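Local coordinates for protein putative short-chain oxidoreductase (Thermus thermophilus, PDB 2YUT) that probably works as an NADP-dependent short-chain dehydrogenase/reductase, binding the cofactor in a Rossmann fold, at residues Arg124-Pro129 with Ala133-Lys138; Ala140-Leu145 with Leu161-Ala166; Gly170-Ala173 with Gly177-Lys180. One frame throughout, in Å; residues are numbered along the deposited sequence.

All three contacts reach the same NADP, but from different parts of the fold. Interactions 1 and 2 share helix 132-153 and are both partly buried: the first packs its front turns against the end of the short helix 123-126, the second joins its next turns to strand 158-162, outermost in this chain's sheet. Interaction 3 is a surface contact inside the loop that follows this strand. Chemistry changes with place. Interaction 1 is small and apolar with one water bridge, interaction 2 pairs a two-bond salt bridge with leucine packing, and interaction 3 sets prolines over an indole face by CH-pi contacts, with one backbone hydrogen bond. Ala166 of interaction 2 touches Trp172 and Pro179 of interaction 3.

Interaction 1. Residues Arg124-Pro129 with Ala133-Lys138; sequences RYVQVP and AYAAAK. With NAP (NADP nicotinamide-adenine-dinucleotide phosphate), chain B.
Val126, in the last turn of helix 123-126, has its CA 5.3 Å from the CA of Ala135 in helix 132-153, the nearest pair of CA atoms across the two segments. Directly beyond it, Gln127 leaves helical geometry as the centre of an inverse gamma turn, closed by a weak bond from Val128 N to Val126 O. No direct hydrogen bond joins the segments. The two methyls of Val126 divide the apolar contact: CG1 lies 3.8 Å from Tyr134 CE2, at the ring edge, while CG2 faces Ala135 CB at 4.1 Å. That same CB also touches Gln127 CG at 3.9 Å. At the end of the extended Gln127 chain, NE2 donates to a water that in turn donates to Ala135 O. Tyr134 and Lys138, one helical turn apart, form the Tyr-x-x-x-Lys signature of short-chain dehydrogenases. With its CG anti to the backbone N (chi1 -175°), the tyrosine sends OH to within 2.9 Å of O2D on the nicotinamide ribose of NADP, a hydrogen bond. Lys138 NZ straddles the same diol, donating to O3D at 2.9 Å and to O2D at 3.1 Å, and is also hydrogen-bonded to Phe119 O.

Interaction 2. Residues Ala140-Leu145 with Leu161-Ala166; sequences ALEAYL and LVRLPA. With NAP (NADP nicotinamide-adenine-dinucleotide phosphate), chain B.
Glu142 and Arg163 meet in a side-on salt bridge, two nitrogens of the guanidinium each taking one carboxylate oxygen. Arg163 NH2 donates to Glu142 OE1 at 2.9 Å and Arg163 NE to Glu142 OE2 at 3.0 Å, with N-H...O angles of 172° and 176°. Both oxygens are approached on their syn sides and lie close to the guanidinium plane, and the two flat groups are turned only 20° from each other. Such a double grip fixes the rotation of both ends. OE2 has a further donor in the backbone Ala121 N, so the carboxylate is also tied to the loop after strand 114-119.

Beside the ion pair lies Leu161, whose branches divide the work. Its CD1 rests 3.5 Å from Glu142 OE2, and its CD2 meets Leu145 CD1 at 3.8 Å and the aliphatic Glu142 CG at 4.1 Å. The leucine thus fills the space between the stem of the glutamate and the next turn of the helix. Arg163, extended from CG to NE, reaches the carboxylate from past the end of the strand, and its side chain also touches Tyr122.

Further along the same segment the backbone turns to the cofactor: Leu164 O is 3.7 Å from C5N and Pro165 O 3.7 Å from C4N, the hydride-carrying carbon of the nicotinamide in NADP-dependent enzymes.

The contact belongs to a beta-alpha-beta unit of the Rossmann fold, in which helix 132-153 connects the parallel neighbours 114-119 and 158-162. Leu145 packs on Phe118, and Val162 shares backbone bonds with Phe118 and Gly120. Leu141 leans on helix 89-107, Val162 and Leu164 on helix 185-196, and Ala140 meets Ala140 of the second subunit.

Interaction 3. Residues Gly170-Ala173 with Gly177-Lys180; sequences GLWA and GPPK. With NAP (NADP nicotinamide-adenine-dinucleotide phosphate), chain B.
Trp172 dominates this contact: its indole turns one face to Pro178 and Pro179 and its NE1 edge to the NADP carboxamide. Both prolines lie over one face of the indole and touch it by CH-pi contacts. Pro179 CD stands 3.3 Å from the centroid of the six-membered ring and 3° off its normal, a close approach, and Pro178 CA lies 3.9 Å from the centroid of the five-membered ring. Trp172 CB adds an apolar contact with Pro178 CD at 3.9 Å. With CG anti to the carbonyl carbon (chi1 -63°), the indole is directed toward the prolines.

Gly177 meets the same residue through its backbone. Its N donates to Trp172 O at 2.8 Å, the donor standing above the carbonyl plane, and this bond closes the short loop between the segments. The positive phi of Gly177 would push a CB against the preceding carbonyl oxygen, so a residue without a side chain suits the bend.

Residues 170-173 form a 3-10 segment, with Ala173 N bonded to Gly170 O. The whole lies in the loop between strand 158-162 and helix 185-196, a region that in short-chain dehydrogenases commonly borders the substrate pocket.

On the cofactor side, Trp172 NE1 donates to the carboxamide O7N of NADP at 2.8 Å (157°), the oxygen lying in the indole plane at the ring edge. A leucine in this position would probably leave O7N without its indole donor and open a gap beneath Pro179. Leu171, the residue before Trp172, packs against the cofactor, CB 3.4 Å from the bridging O3 of the diphosphate and CD2 3.5 Å from the carboxamide N7N. Leu171 N is hydrogen-bonded to Thr169 OG1, which also bonds to NADP.

Interaction 1. Residues Arg124-Pro129 with Ala133-Lys138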
loop_
_atom_site.group_PDB
_atom_site.type_symbol
_atom_site.label_atom_id
_atom_site.label_comp_id
_atom_site.label_asym_id
_atom_site.label_seq_id
_atom_site.Cartn_x
_atom_site.Cartn_y
_atom_site.Cartn_z
ATOM N N ARG A 124 14.396 -0.898 3.716
ATOM C CA ARG A 124 15.587 -0.149 3.328
ATOM C C ARG A 124 16.037 -0.434 1.901
ATOM O O ARG A 124 16.682 0.402 1.266
ATOM C CB ARG A 124 16.742 -0.450 4.287
ATOM C CG ARG A 124 16.445 -0.157 5.746
ATOM C CD ARG A 124 17.698 -0.319 6.592
ATOM N NE ARG A 124 17.408 -0.311 8.024
ATOM C CZ ARG A 124 16.691 -1.243 8.646
ATOM N NH1 ARG A 124 16.186 -2.263 7.963
ATOM N NH2 ARG A 124 16.479 -1.157 9.952
ATOM N N TYR A 125 15.695 -1.612 1.395
ATOM C CA TYR A 125 16.093 -2.002 0.048
ATOM C C TYR A 125 15.193 -1.514 -1.084
ATOM O O TYR A 125 15.678 -1.224 -2.176
ATOM C CB TYR A 125 16.227 -3.528 -0.032
ATOM C CG TYR A 125 17.527 -4.044 0.539
ATOM C CD1 TYR A 125 17.925 -3.704 1.831
ATOM C CD2 TYR A 125 18.375 -4.845 -0.224
ATOM C CE1 TYR A 125 19.141 -4.143 2.348
ATOM C CE2 TYR A 125 19.593 -5.291 0.284
ATOM C CZ TYR A 125 19.971 -4.934 1.569
ATOM O OH TYR A 125 21.181 -5.353 2.069
ATOM N N VAL A 126 13.892 -1.429 -0.836
ATOM C CA VAL A 126 12.973 -0.998 -1.885
ATOM C C VAL A 126 12.532 0.459 -1.782
ATOM O O VAL A 126 12.179 1.082 -2.785
ATOM C CB VAL A 126 11.722 -1.908 -1.923
ATOM C CG1 VAL A 126 12.140 -3.350 -2.213
ATOM C CG2 VAL A 126 10.974 -1.832 -0.602
ATOM N N GLN A 127 12.548 1.007 -0.573
ATOM C CA GLN A 127 12.141 2.396 -0.381
ATOM C C GLN A 127 13.260 3.346 -0.782
ATOM O O GLN A 127 13.851 4.029 0.055
ATOM C CB GLN A 127 11.725 2.615 1.072
ATOM C CG GLN A 127 10.327 2.074 1.351
ATOM C CD GLN A 127 10.041 1.910 2.828
ATOM O OE1 GLN A 127 10.656 2.567 3.666
ATOM N NE2 GLN A 127 9.089 1.040 3.153
ATOM N N VAL A 128 13.524 3.383 -2.087
ATOM C CA VAL A 128 14.575 4.208 -2.663
ATOM C C VAL A 128 14.100 4.803 -3.987
ATOM O O VAL A 128 13.134 4.322 -4.583
ATOM C CB VAL A 128 15.852 3.369 -2.932
ATOM C CG1 VAL A 128 16.251 2.608 -1.678
ATOM C CG2 VAL A 128 15.607 2.396 -4.080
ATOM N N PRO A 129 14.782 5.857 -4.465
ATOM C CA PRO A 129 14.430 6.521 -5.724
ATOM C C PRO A 129 14.249 5.542 -6.880
ATOM O O PRO A 129 15.087 4.669 -7.106
ATOM C CB PRO A 129 15.607 7.465 -5.950
ATOM C CG PRO A 129 15.988 7.846 -4.547
ATOM C CD PRO A 129 15.936 6.518 -3.828
ATOM N N ALA A 133 6.614 3.129 -6.478
ATOM C CA ALA A 133 5.436 2.322 -6.776
ATOM C C ALA A 133 5.576 0.908 -6.194
ATOM O O ALA A 133 4.692 0.438 -5.477
ATOM C CB ALA A 133 5.214 2.266 -8.283
ATOM N N TYR A 134 6.691 0.243 -6.491
ATOM C CA TYR A 134 6.945 -1.110 -5.993
ATOM C C TYR A 134 6.959 -1.117 -4.467
ATOM O O TYR A 134 6.348 -1.981 -3.832
ATOM C CB TYR A 134 8.301 -1.625 -6.501
ATOM C CG TYR A 134 8.599 -3.068 -6.126
ATOM C CD1 TYR A 134 8.158 -4.123 -6.928
ATOM C CD2 TYR A 134 9.319 -3.379 -4.972
ATOM C CE1 TYR A 134 8.428 -5.451 -6.592
ATOM C CE2 TYR A 134 9.597 -4.712 -4.625
ATOM C CZ TYR A 134 9.147 -5.739 -5.444
ATOM O OH TYR A 134 9.417 -7.050 -5.128
ATOM N N ALA A 135 7.670 -0.156 -3.884
ATOM C CA ALA A 135 7.767 -0.049 -2.431
ATOM C C ALA A 135 6.384 0.097 -1.806
ATOM O O ALA A 135 6.078 -0.539 -0.799
ATOM C CB ALA A 135 8.640 1.144 -2.052
ATOM N N ALA A 136 5.554 0.944 -2.409
ATOM C CA ALA A 136 4.204 1.183 -1.917
ATOM C C ALA A 136 3.383 -0.104 -1.928
ATOM O O ALA A 136 2.699 -0.424 -0.955
ATOM C CB ALA A 136 3.514 2.243 -2.774
ATOM N N ALA A 137 3.443 -0.830 -3.040
ATOM C CA ALA A 137 2.695 -2.074 -3.168
ATOM C C ALA A 137 3.080 -3.070 -2.077
ATOM O O ALA A 137 2.211 -3.722 -1.498
ATOM C CB ALA A 137 2.922 -2.682 -4.546
ATOM N N LYS A 138 4.378 -3.185 -1.798
ATOM C CA LYS A 138 4.850 -4.109 -0.761
ATOM C C LYS A 138 4.536 -3.578 0.628
ATOM O O LYS A 138 4.259 -4.351 1.546
ATOM C CB LYS A 138 6.359 -4.355 -0.889
ATOM C CG LYS A 138 6.752 -5.197 -2.098
ATOM C CD LYS A 138 6.043 -6.548 -2.099
ATOM C CE LYS A 138 6.625 -7.481 -3.165
ATOM N NZ LYS A 138 5.771 -8.695 -3.366
HETATM P PA NAP B . 8.525 -13.311 -11.595
HETATM O O1A NAP B . 8.346 -12.064 -12.597
HETATM O O2A NAP B . 9.554 -14.274 -12.049
HETATM O O5B NAP B . 7.072 -13.989 -11.482
HETATM C C5B NAP B . 5.921 -13.186 -11.214
HETATM C C4B NAP B . 4.666 -14.058 -11.178
HETATM O O4B NAP B . 3.541 -13.210 -10.888
HETATM C C3B NAP B . 4.413 -14.681 -12.555
HETATM O O3B NAP B . 3.968 -16.032 -12.402
HETATM C C2B NAP B . 3.277 -13.818 -13.101
HETATM O O2B NAP B . 2.463 -14.602 -13.977
HETATM C C1B NAP B . 2.507 -13.615 -11.797
HETATM N N9A NAP B . 1.497 -12.545 -11.959
HETATM C C8A NAP B . 1.756 -11.261 -12.196
HETATM N N7A NAP B . 0.611 -10.592 -12.316
HETATM C C5A NAP B . -0.384 -11.458 -12.153
HETATM C C6A NAP B . -1.769 -11.356 -12.190
HETATM N N6A NAP B . -2.353 -10.182 -12.417
HETATM N N1A NAP B . -2.505 -12.460 -11.997
HETATM C C2A NAP B . -1.933 -13.630 -11.774
HETATM N N3A NAP B . -0.619 -13.765 -11.733
HETATM C C4A NAP B . 0.178 -12.704 -11.921
HETATM O O3 NAP B . 8.835 -12.654 -10.157
HETATM P PN NAP B . 9.495 -13.477 -8.940
HETATM O O1N NAP B . 10.919 -13.092 -8.810
HETATM O O2N NAP B . 9.158 -14.913 -9.056
HETATM O O5D NAP B . 8.738 -12.874 -7.652
HETATM C C5D NAP B . 7.766 -13.647 -6.944
HETATM C C4D NAP B . 7.298 -12.924 -5.677
HETATM O O4D NAP B . 8.470 -12.683 -4.874
HETATM C C3D NAP B . 6.725 -11.546 -6.018
HETATM O O3D NAP B . 5.809 -11.107 -5.011
HETATM C C2D NAP B . 7.985 -10.686 -5.989
HETATM O O2D NAP B . 7.671 -9.307 -5.773
HETATM C C1D NAP B . 8.615 -11.260 -4.722
HETATM N N1N NAP B . 10.026 -10.851 -4.537
HETATM C C2N NAP B . 10.959 -11.064 -5.560
HETATM C C3N NAP B . 12.281 -10.674 -5.382
HETATM C C7N NAP B . 13.304 -10.912 -6.495
HETATM O O7N NAP B . 14.429 -10.418 -6.438
HETATM N N7N NAP B . 12.873 -11.670 -7.500
HETATM C C4N NAP B . 12.675 -10.071 -4.193
HETATM C C5N NAP B . 11.753 -9.859 -3.174
HETATM C C6N NAP B . 10.429 -10.245 -3.341
HETATM P P2B NAP B . 2.737 -14.669 -15.563
HETATM O O1X NAP B . 4.332 -14.699 -15.780
HETATM O O2X NAP B . 2.184 -16.112 -16.018
HETATM O O3X NAP B . 2.089 -13.558 -16.295
HETATM O O HOH W 1 7.999 -1.096 1.375
#

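Interaction 2. Residues Ala140-Leu145 with Leu161-Ala166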
loop_
_atom_site.group_PDB
_atom_site.type_symbol
_atom_site.label_atom_id
_atom_site.label_comp_id
_atom_site.label_asym_id
_atom_site.label_seq_id
_atom_site.Cartn_x
_atom_site.Cartn_y
_atom_site.Cartn_z
ATOM N N ALA A 140 1.971 -1.901 1.377
ATOM C CA ALA A 140 0.542 -2.162 1.538
ATOM C C ALA A 140 0.281 -3.637 1.838
ATOM O O ALA A 140 -0.518 -3.970 2.714
ATOM C CB ALA A 140 -0.207 -1.751 0.275
ATOM N N LEU A 141 0.962 -4.514 1.109
ATOM C CA LEU A 141 0.785 -5.944 1.296
ATOM C C LEU A 141 1.129 -6.373 2.712
ATOM O O LEU A 141 0.376 -7.116 3.333
ATOM C CB LEU A 141 1.648 -6.735 0.303
ATOM C CG LEU A 141 1.588 -8.263 0.453
ATOM C CD1 LEU A 141 0.140 -8.734 0.328
ATOM C CD2 LEU A 141 2.454 -8.933 -0.605
ATOM N N GLU A 142 2.261 -5.902 3.227
ATOM C CA GLU A 142 2.682 -6.274 4.572
ATOM C C GLU A 142 1.726 -5.746 5.632
ATOM O O GLU A 142 1.445 -6.430 6.614
ATOM C CB GLU A 142 4.103 -5.768 4.862
ATOM C CG GLU A 142 5.163 -6.233 3.869
ATOM C CD GLU A 142 6.581 -6.011 4.382
ATOM O OE1 GLU A 142 6.810 -5.006 5.084
ATOM O OE2 GLU A 142 7.470 -6.834 4.079
ATOM N N ALA A 143 1.222 -4.531 5.431
ATOM C CA ALA A 143 0.297 -3.936 6.385
ATOM C C ALA A 143 -1.016 -4.704 6.353
ATOM O O ALA A 143 -1.613 -4.977 7.390
ATOM C CB ALA A 143 0.058 -2.449 6.048
ATOM N N TYR A 144 -1.459 -5.053 5.150
ATOM C CA TYR A 144 -2.706 -5.789 4.983
ATOM C C TYR A 144 -2.660 -7.122 5.735
ATOM O O TYR A 144 -3.593 -7.479 6.462
ATOM C CB TYR A 144 -2.949 -6.061 3.501
ATOM C CG TYR A 144 -4.339 -6.560 3.188
ATOM C CD1 TYR A 144 -5.437 -5.699 3.245
ATOM C CD2 TYR A 144 -4.557 -7.884 2.811
ATOM C CE1 TYR A 144 -6.715 -6.142 2.930
ATOM C CE2 TYR A 144 -5.835 -8.339 2.493
ATOM C CZ TYR A 144 -6.907 -7.460 2.554
ATOM O OH TYR A 144 -8.168 -7.899 2.240
ATOM N N LEU A 145 -1.560 -7.846 5.558
ATOM C CA LEU A 145 -1.383 -9.151 6.185
ATOM C C LEU A 145 -1.271 -9.090 7.702
ATOM O O LEU A 145 -1.822 -9.938 8.400
ATOM C CB LEU A 145 -0.146 -9.845 5.601
ATOM C CG LEU A 145 -0.251 -10.175 4.107
ATOM C CD1 LEU A 145 1.073 -10.734 3.603
ATOM C CD2 LEU A 145 -1.374 -11.176 3.881
ATOM N N LEU A 161 4.747 -13.957 6.425
ATOM C CA LEU A 161 5.265 -12.898 5.572
ATOM C C LEU A 161 6.749 -13.151 5.325
ATOM O O LEU A 161 7.543 -13.221 6.261
ATOM C CB LEU A 161 5.062 -11.529 6.235
ATOM C CG LEU A 161 5.396 -10.259 5.439
ATOM C CD1 LEU A 161 6.892 -10.055 5.364
ATOM C CD2 LEU A 161 4.800 -10.361 4.047
ATOM N N VAL A 162 7.119 -13.293 4.059
ATOM C CA VAL A 162 8.509 -13.548 3.709
ATOM C C VAL A 162 9.213 -12.335 3.106
ATOM O O VAL A 162 8.680 -11.670 2.215
ATOM C CB VAL A 162 8.628 -14.711 2.689
ATOM C CG1 VAL A 162 10.091 -14.921 2.314
ATOM C CG2 VAL A 162 8.018 -15.989 3.264
ATOM N N ARG A 163 10.411 -12.049 3.604
ATOM C CA ARG A 163 11.219 -10.959 3.081
ATOM C C ARG A 163 12.467 -11.591 2.481
ATOM O O ARG A 163 13.324 -12.113 3.191
ATOM C CB ARG A 163 11.589 -9.966 4.184
ATOM C CG ARG A 163 10.474 -8.978 4.504
ATOM C CD ARG A 163 10.878 -8.022 5.619
ATOM N NE ARG A 163 9.860 -7.006 5.867
ATOM C CZ ARG A 163 9.935 -6.096 6.833
ATOM N NH1 ARG A 163 10.984 -6.077 7.646
ATOM N NH2 ARG A 163 8.970 -5.195 6.978
ATOM N N LEU A 164 12.546 -11.554 1.158
ATOM C CA LEU A 164 13.667 -12.138 0.444
ATOM C C LEU A 164 14.623 -11.087 -0.074
ATOM O O LEU A 164 14.225 -9.965 -0.374
ATOM C CB LEU A 164 13.167 -12.942 -0.765
ATOM C CG LEU A 164 12.325 -14.204 -0.563
ATOM C CD1 LEU A 164 11.737 -14.639 -1.894
ATOM C CD2 LEU A 164 13.178 -15.304 0.028
ATOM N N PRO A 165 15.914 -11.434 -0.162
ATOM C CA PRO A 165 16.900 -10.484 -0.680
ATOM C C PRO A 165 16.711 -10.610 -2.196
ATOM O O PRO A 165 15.786 -11.293 -2.640
ATOM C CB PRO A 165 18.220 -11.072 -0.203
ATOM C CG PRO A 165 17.949 -12.553 -0.269
ATOM C CD PRO A 165 16.565 -12.660 0.333
ATOM N N ALA A 166 17.554 -9.978 -2.998
ATOM C CA ALA A 166 17.379 -10.097 -4.444
ATOM C C ALA A 166 17.483 -11.567 -4.880
ATOM O O ALA A 166 18.301 -12.326 -4.351
ATOM C CB ALA A 166 18.417 -9.257 -5.174
HETATM P PA NAP B . 8.525 -13.311 -11.595
HETATM O O1A NAP B . 8.346 -12.064 -12.597
HETATM O O2A NAP B . 9.554 -14.274 -12.049
HETATM O O5B NAP B . 7.072 -13.989 -11.482
HETATM C C5B NAP B . 5.921 -13.186 -11.214
HETATM C C4B NAP B . 4.666 -14.058 -11.178
HETATM O O4B NAP B . 3.541 -13.210 -10.888
HETATM C C3B NAP B . 4.413 -14.681 -12.555
HETATM O O3B NAP B . 3.968 -16.032 -12.402
HETATM C C2B NAP B . 3.277 -13.818 -13.101
HETATM O O2B NAP B . 2.463 -14.602 -13.977
HETATM C C1B NAP B . 2.507 -13.615 -11.797
HETATM N N9A NAP B . 1.497 -12.545 -11.959
HETATM C C8A NAP B . 1.756 -11.261 -12.196
HETATM N N7A NAP B . 0.611 -10.592 -12.316
HETATM C C5A NAP B . -0.384 -11.458 -12.153
HETATM C C6A NAP B . -1.769 -11.356 -12.190
HETATM N N6A NAP B . -2.353 -10.182 -12.417
HETATM N N1A NAP B . -2.505 -12.460 -11.997
HETATM C C2A NAP B . -1.933 -13.630 -11.774
HETATM N N3A NAP B . -0.619 -13.765 -11.733
HETATM C C4A NAP B . 0.178 -12.704 -11.921
HETATM O O3 NAP B . 8.835 -12.654 -10.157
HETATM P PN NAP B . 9.495 -13.477 -8.940
HETATM O O1N NAP B . 10.919 -13.092 -8.810
HETATM O O2N NAP B . 9.158 -14.913 -9.056
HETATM O O5D NAP B . 8.738 -12.874 -7.652
HETATM C C5D NAP B . 7.766 -13.647 -6.944
HETATM C C4D NAP B . 7.298 -12.924 -5.677
HETATM O O4D NAP B . 8.470 -12.683 -4.874
HETATM C C3D NAP B . 6.725 -11.546 -6.018
HETATM O O3D NAP B . 5.809 -11.107 -5.011
HETATM C C2D NAP B . 7.985 -10.686 -5.989
HETATM O O2D NAP B . 7.671 -9.307 -5.773
HETATM C C1D NAP B . 8.615 -11.260 -4.722
HETATM N N1N NAP B . 10.026 -10.851 -4.537
HETATM C C2N NAP B . 10.959 -11.064 -5.560
HETATM C C3N NAP B . 12.281 -10.674 -5.382
HETATM C C7N NAP B . 13.304 -10.912 -6.495
HETATM O O7N NAP B . 14.429 -10.418 -6.438
HETATM N N7N NAP B . 12.873 -11.670 -7.500
HETATM C C4N NAP B . 12.675 -10.071 -4.193
HETATM C C5N NAP B . 11.753 -9.859 -3.174
HETATM C C6N NAP B . 10.429 -10.245 -3.341
HETATM P P2B NAP B . 2.737 -14.669 -15.563
HETATM O O1X NAP B . 4.332 -14.699 -15.780
HETATM O O2X NAP B . 2.184 -16.112 -16.018
HETATM O O3X NAP B . 2.089 -13.558 -16.295
#

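Interaction 3. Residues Gly170-Ala173 with Gly177-Lys180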
loop_
_atom_site.group_PDB
_atom_site.type_symbol
_atom_site.label_atom_id
_atom_site.label_comp_id
_atom_site.label_asym_id
_atom_site.label_seq_id
_atom_site.Cartn_x
_atom_site.Cartn_y
_atom_site.Cartn_z
ATOM N N GLY A 170 13.006 -13.472 -13.754
ATOM C CA GLY A 170 12.589 -12.559 -14.799
ATOM C C GLY A 170 11.983 -11.272 -14.266
ATOM O O GLY A 170 11.734 -10.346 -15.033
ATOM N N LEU A 171 11.742 -11.206 -12.958
ATOM C CA LEU A 171 11.164 -10.004 -12.357
ATOM C C LEU A 171 12.019 -8.784 -12.687
ATOM O O LEU A 171 11.501 -7.693 -12.919
ATOM C CB LEU A 171 11.078 -10.145 -10.832
ATOM C CG LEU A 171 10.513 -8.941 -10.065
ATOM C CD1 LEU A 171 9.014 -8.830 -10.326
ATOM C CD2 LEU A 171 10.775 -9.098 -8.574
ATOM N N TRP A 172 13.331 -8.986 -12.708
ATOM C CA TRP A 172 14.275 -7.913 -12.989
ATOM C C TRP A 172 14.436 -7.551 -14.470
ATOM O O TRP A 172 15.222 -6.661 -14.807
ATOM C CB TRP A 172 15.644 -8.271 -12.408
ATOM C CG TRP A 172 15.644 -8.411 -10.916
ATOM C CD1 TRP A 172 15.242 -9.496 -10.187
ATOM C CD2 TRP A 172 16.041 -7.415 -9.968
ATOM N NE1 TRP A 172 15.365 -9.237 -8.844
ATOM C CE2 TRP A 172 15.853 -7.966 -8.681
ATOM C CE3 TRP A 172 16.536 -6.108 -10.082
ATOM C CZ2 TRP A 172 16.144 -7.256 -7.513
ATOM C CZ3 TRP A 172 16.825 -5.402 -8.919
ATOM C CH2 TRP A 172 16.627 -5.980 -7.650
ATOM N N ALA A 173 13.697 -8.226 -15.347
ATOM C CA ALA A 173 13.795 -7.962 -16.779
ATOM C C ALA A 173 13.701 -6.475 -17.129
ATOM O O ALA A 173 14.599 -5.926 -17.765
ATOM C CB ALA A 173 12.722 -8.743 -17.532
ATOM N N GLY A 177 17.977 -6.691 -15.431
ATOM C CA GLY A 177 18.554 -7.927 -14.928
ATOM C C GLY A 177 18.788 -7.902 -13.427
ATOM O O GLY A 177 18.857 -6.828 -12.836
ATOM N N PRO A 178 18.916 -9.074 -12.779
ATOM C CA PRO A 178 19.141 -9.170 -11.333
ATOM C C PRO A 178 20.459 -8.542 -10.897
ATOM O O PRO A 178 21.433 -8.537 -11.644
ATOM C CB PRO A 178 19.132 -10.678 -11.079
ATOM C CG PRO A 178 18.289 -11.218 -12.192
ATOM C CD PRO A 178 18.769 -10.416 -13.369
ATOM N N PRO A 179 20.505 -8.001 -9.673
ATOM C CA PRO A 179 21.737 -7.385 -9.183
ATOM C C PRO A 179 22.768 -8.457 -8.849
ATOM O O PRO A 179 22.464 -9.650 -8.856
ATOM C CB PRO A 179 21.273 -6.624 -7.948
ATOM C CG PRO A 179 20.178 -7.493 -7.428
ATOM C CD PRO A 179 19.418 -7.847 -8.690
ATOM N N LYS A 180 23.985 -8.021 -8.554
ATOM C CA LYS A 180 25.068 -8.932 -8.222
ATOM C C LYS A 180 24.744 -9.677 -6.929
ATOM O O LYS A 180 24.190 -9.100 -5.994
ATOM C CB LYS A 180 26.371 -8.140 -8.066
ATOM C CG LYS A 180 27.633 -8.973 -8.195
ATOM C CD LYS A 180 28.871 -8.089 -8.240
ATOM C CE LYS A 180 30.121 -8.906 -8.534
ATOM N NZ LYS A 180 31.338 -8.054 -8.622
HETATM P PA NAP B . 8.525 -13.311 -11.595
HETATM O O1A NAP B . 8.346 -12.064 -12.597
HETATM O O2A NAP B . 9.554 -14.274 -12.049
HETATM O O5B NAP B . 7.072 -13.989 -11.482
HETATM C C5B NAP B . 5.921 -13.186 -11.214
HETATM C C4B NAP B . 4.666 -14.058 -11.178
HETATM O O4B NAP B . 3.541 -13.210 -10.888
HETATM C C3B NAP B . 4.413 -14.681 -12.555
HETATM O O3B NAP B . 3.968 -16.032 -12.402
HETATM C C2B NAP B . 3.277 -13.818 -13.101
HETATM O O2B NAP B . 2.463 -14.602 -13.977
HETATM C C1B NAP B . 2.507 -13.615 -11.797
HETATM N N9A NAP B . 1.497 -12.545 -11.959
HETATM C C8A NAP B . 1.756 -11.261 -12.196
HETATM N N7A NAP B . 0.611 -10.592 -12.316
HETATM C C5A NAP B . -0.384 -11.458 -12.153
HETATM C C6A NAP B . -1.769 -11.356 -12.190
HETATM N N6A NAP B . -2.353 -10.182 -12.417
HETATM N N1A NAP B . -2.505 -12.460 -11.997
HETATM C C2A NAP B . -1.933 -13.630 -11.774
HETATM N N3A NAP B . -0.619 -13.765 -11.733
HETATM C C4A NAP B . 0.178 -12.704 -11.921
HETATM O O3 NAP B . 8.835 -12.654 -10.157
HETATM P PN NAP B . 9.495 -13.477 -8.940
HETATM O O1N NAP B . 10.919 -13.092 -8.810
HETATM O O2N NAP B . 9.158 -14.913 -9.056
HETATM O O5D NAP B . 8.738 -12.874 -7.652
HETATM C C5D NAP B . 7.766 -13.647 -6.944
HETATM C C4D NAP B . 7.298 -12.924 -5.677
HETATM O O4D NAP B . 8.470 -12.683 -4.874
HETATM C C3D NAP B . 6.725 -11.546 -6.018
HETATM O O3D NAP B . 5.809 -11.107 -5.011
HETATM C C2D NAP B . 7.985 -10.686 -5.989
HETATM O O2D NAP B . 7.671 -9.307 -5.773
HETATM C C1D NAP B . 8.615 -11.260 -4.722
HETATM N N1N NAP B . 10.026 -10.851 -4.537
HETATM C C2N NAP B . 10.959 -11.064 -5.560
HETATM C C3N NAP B . 12.281 -10.674 -5.382
HETATM C C7N NAP B . 13.304 -10.912 -6.495
HETATM O O7N NAP B . 14.429 -10.418 -6.438
HETATM N N7N NAP B . 12.873 -11.670 -7.500
HETATM C C4N NAP B . 12.675 -10.071 -4.193
HETATM C C5N NAP B . 11.753 -9.859 -3.174
HETATM C C6N NAP B . 10.429 -10.245 -3.341
HETATM P P2B NAP B . 2.737 -14.669 -15.563
HETATM O O1X NAP B . 4.332 -14.699 -15.780
HETATM O O2X NAP B . 2.184 -16.112 -16.018
HETATM O O3X NAP B . 2.089 -13.558 -16.295
#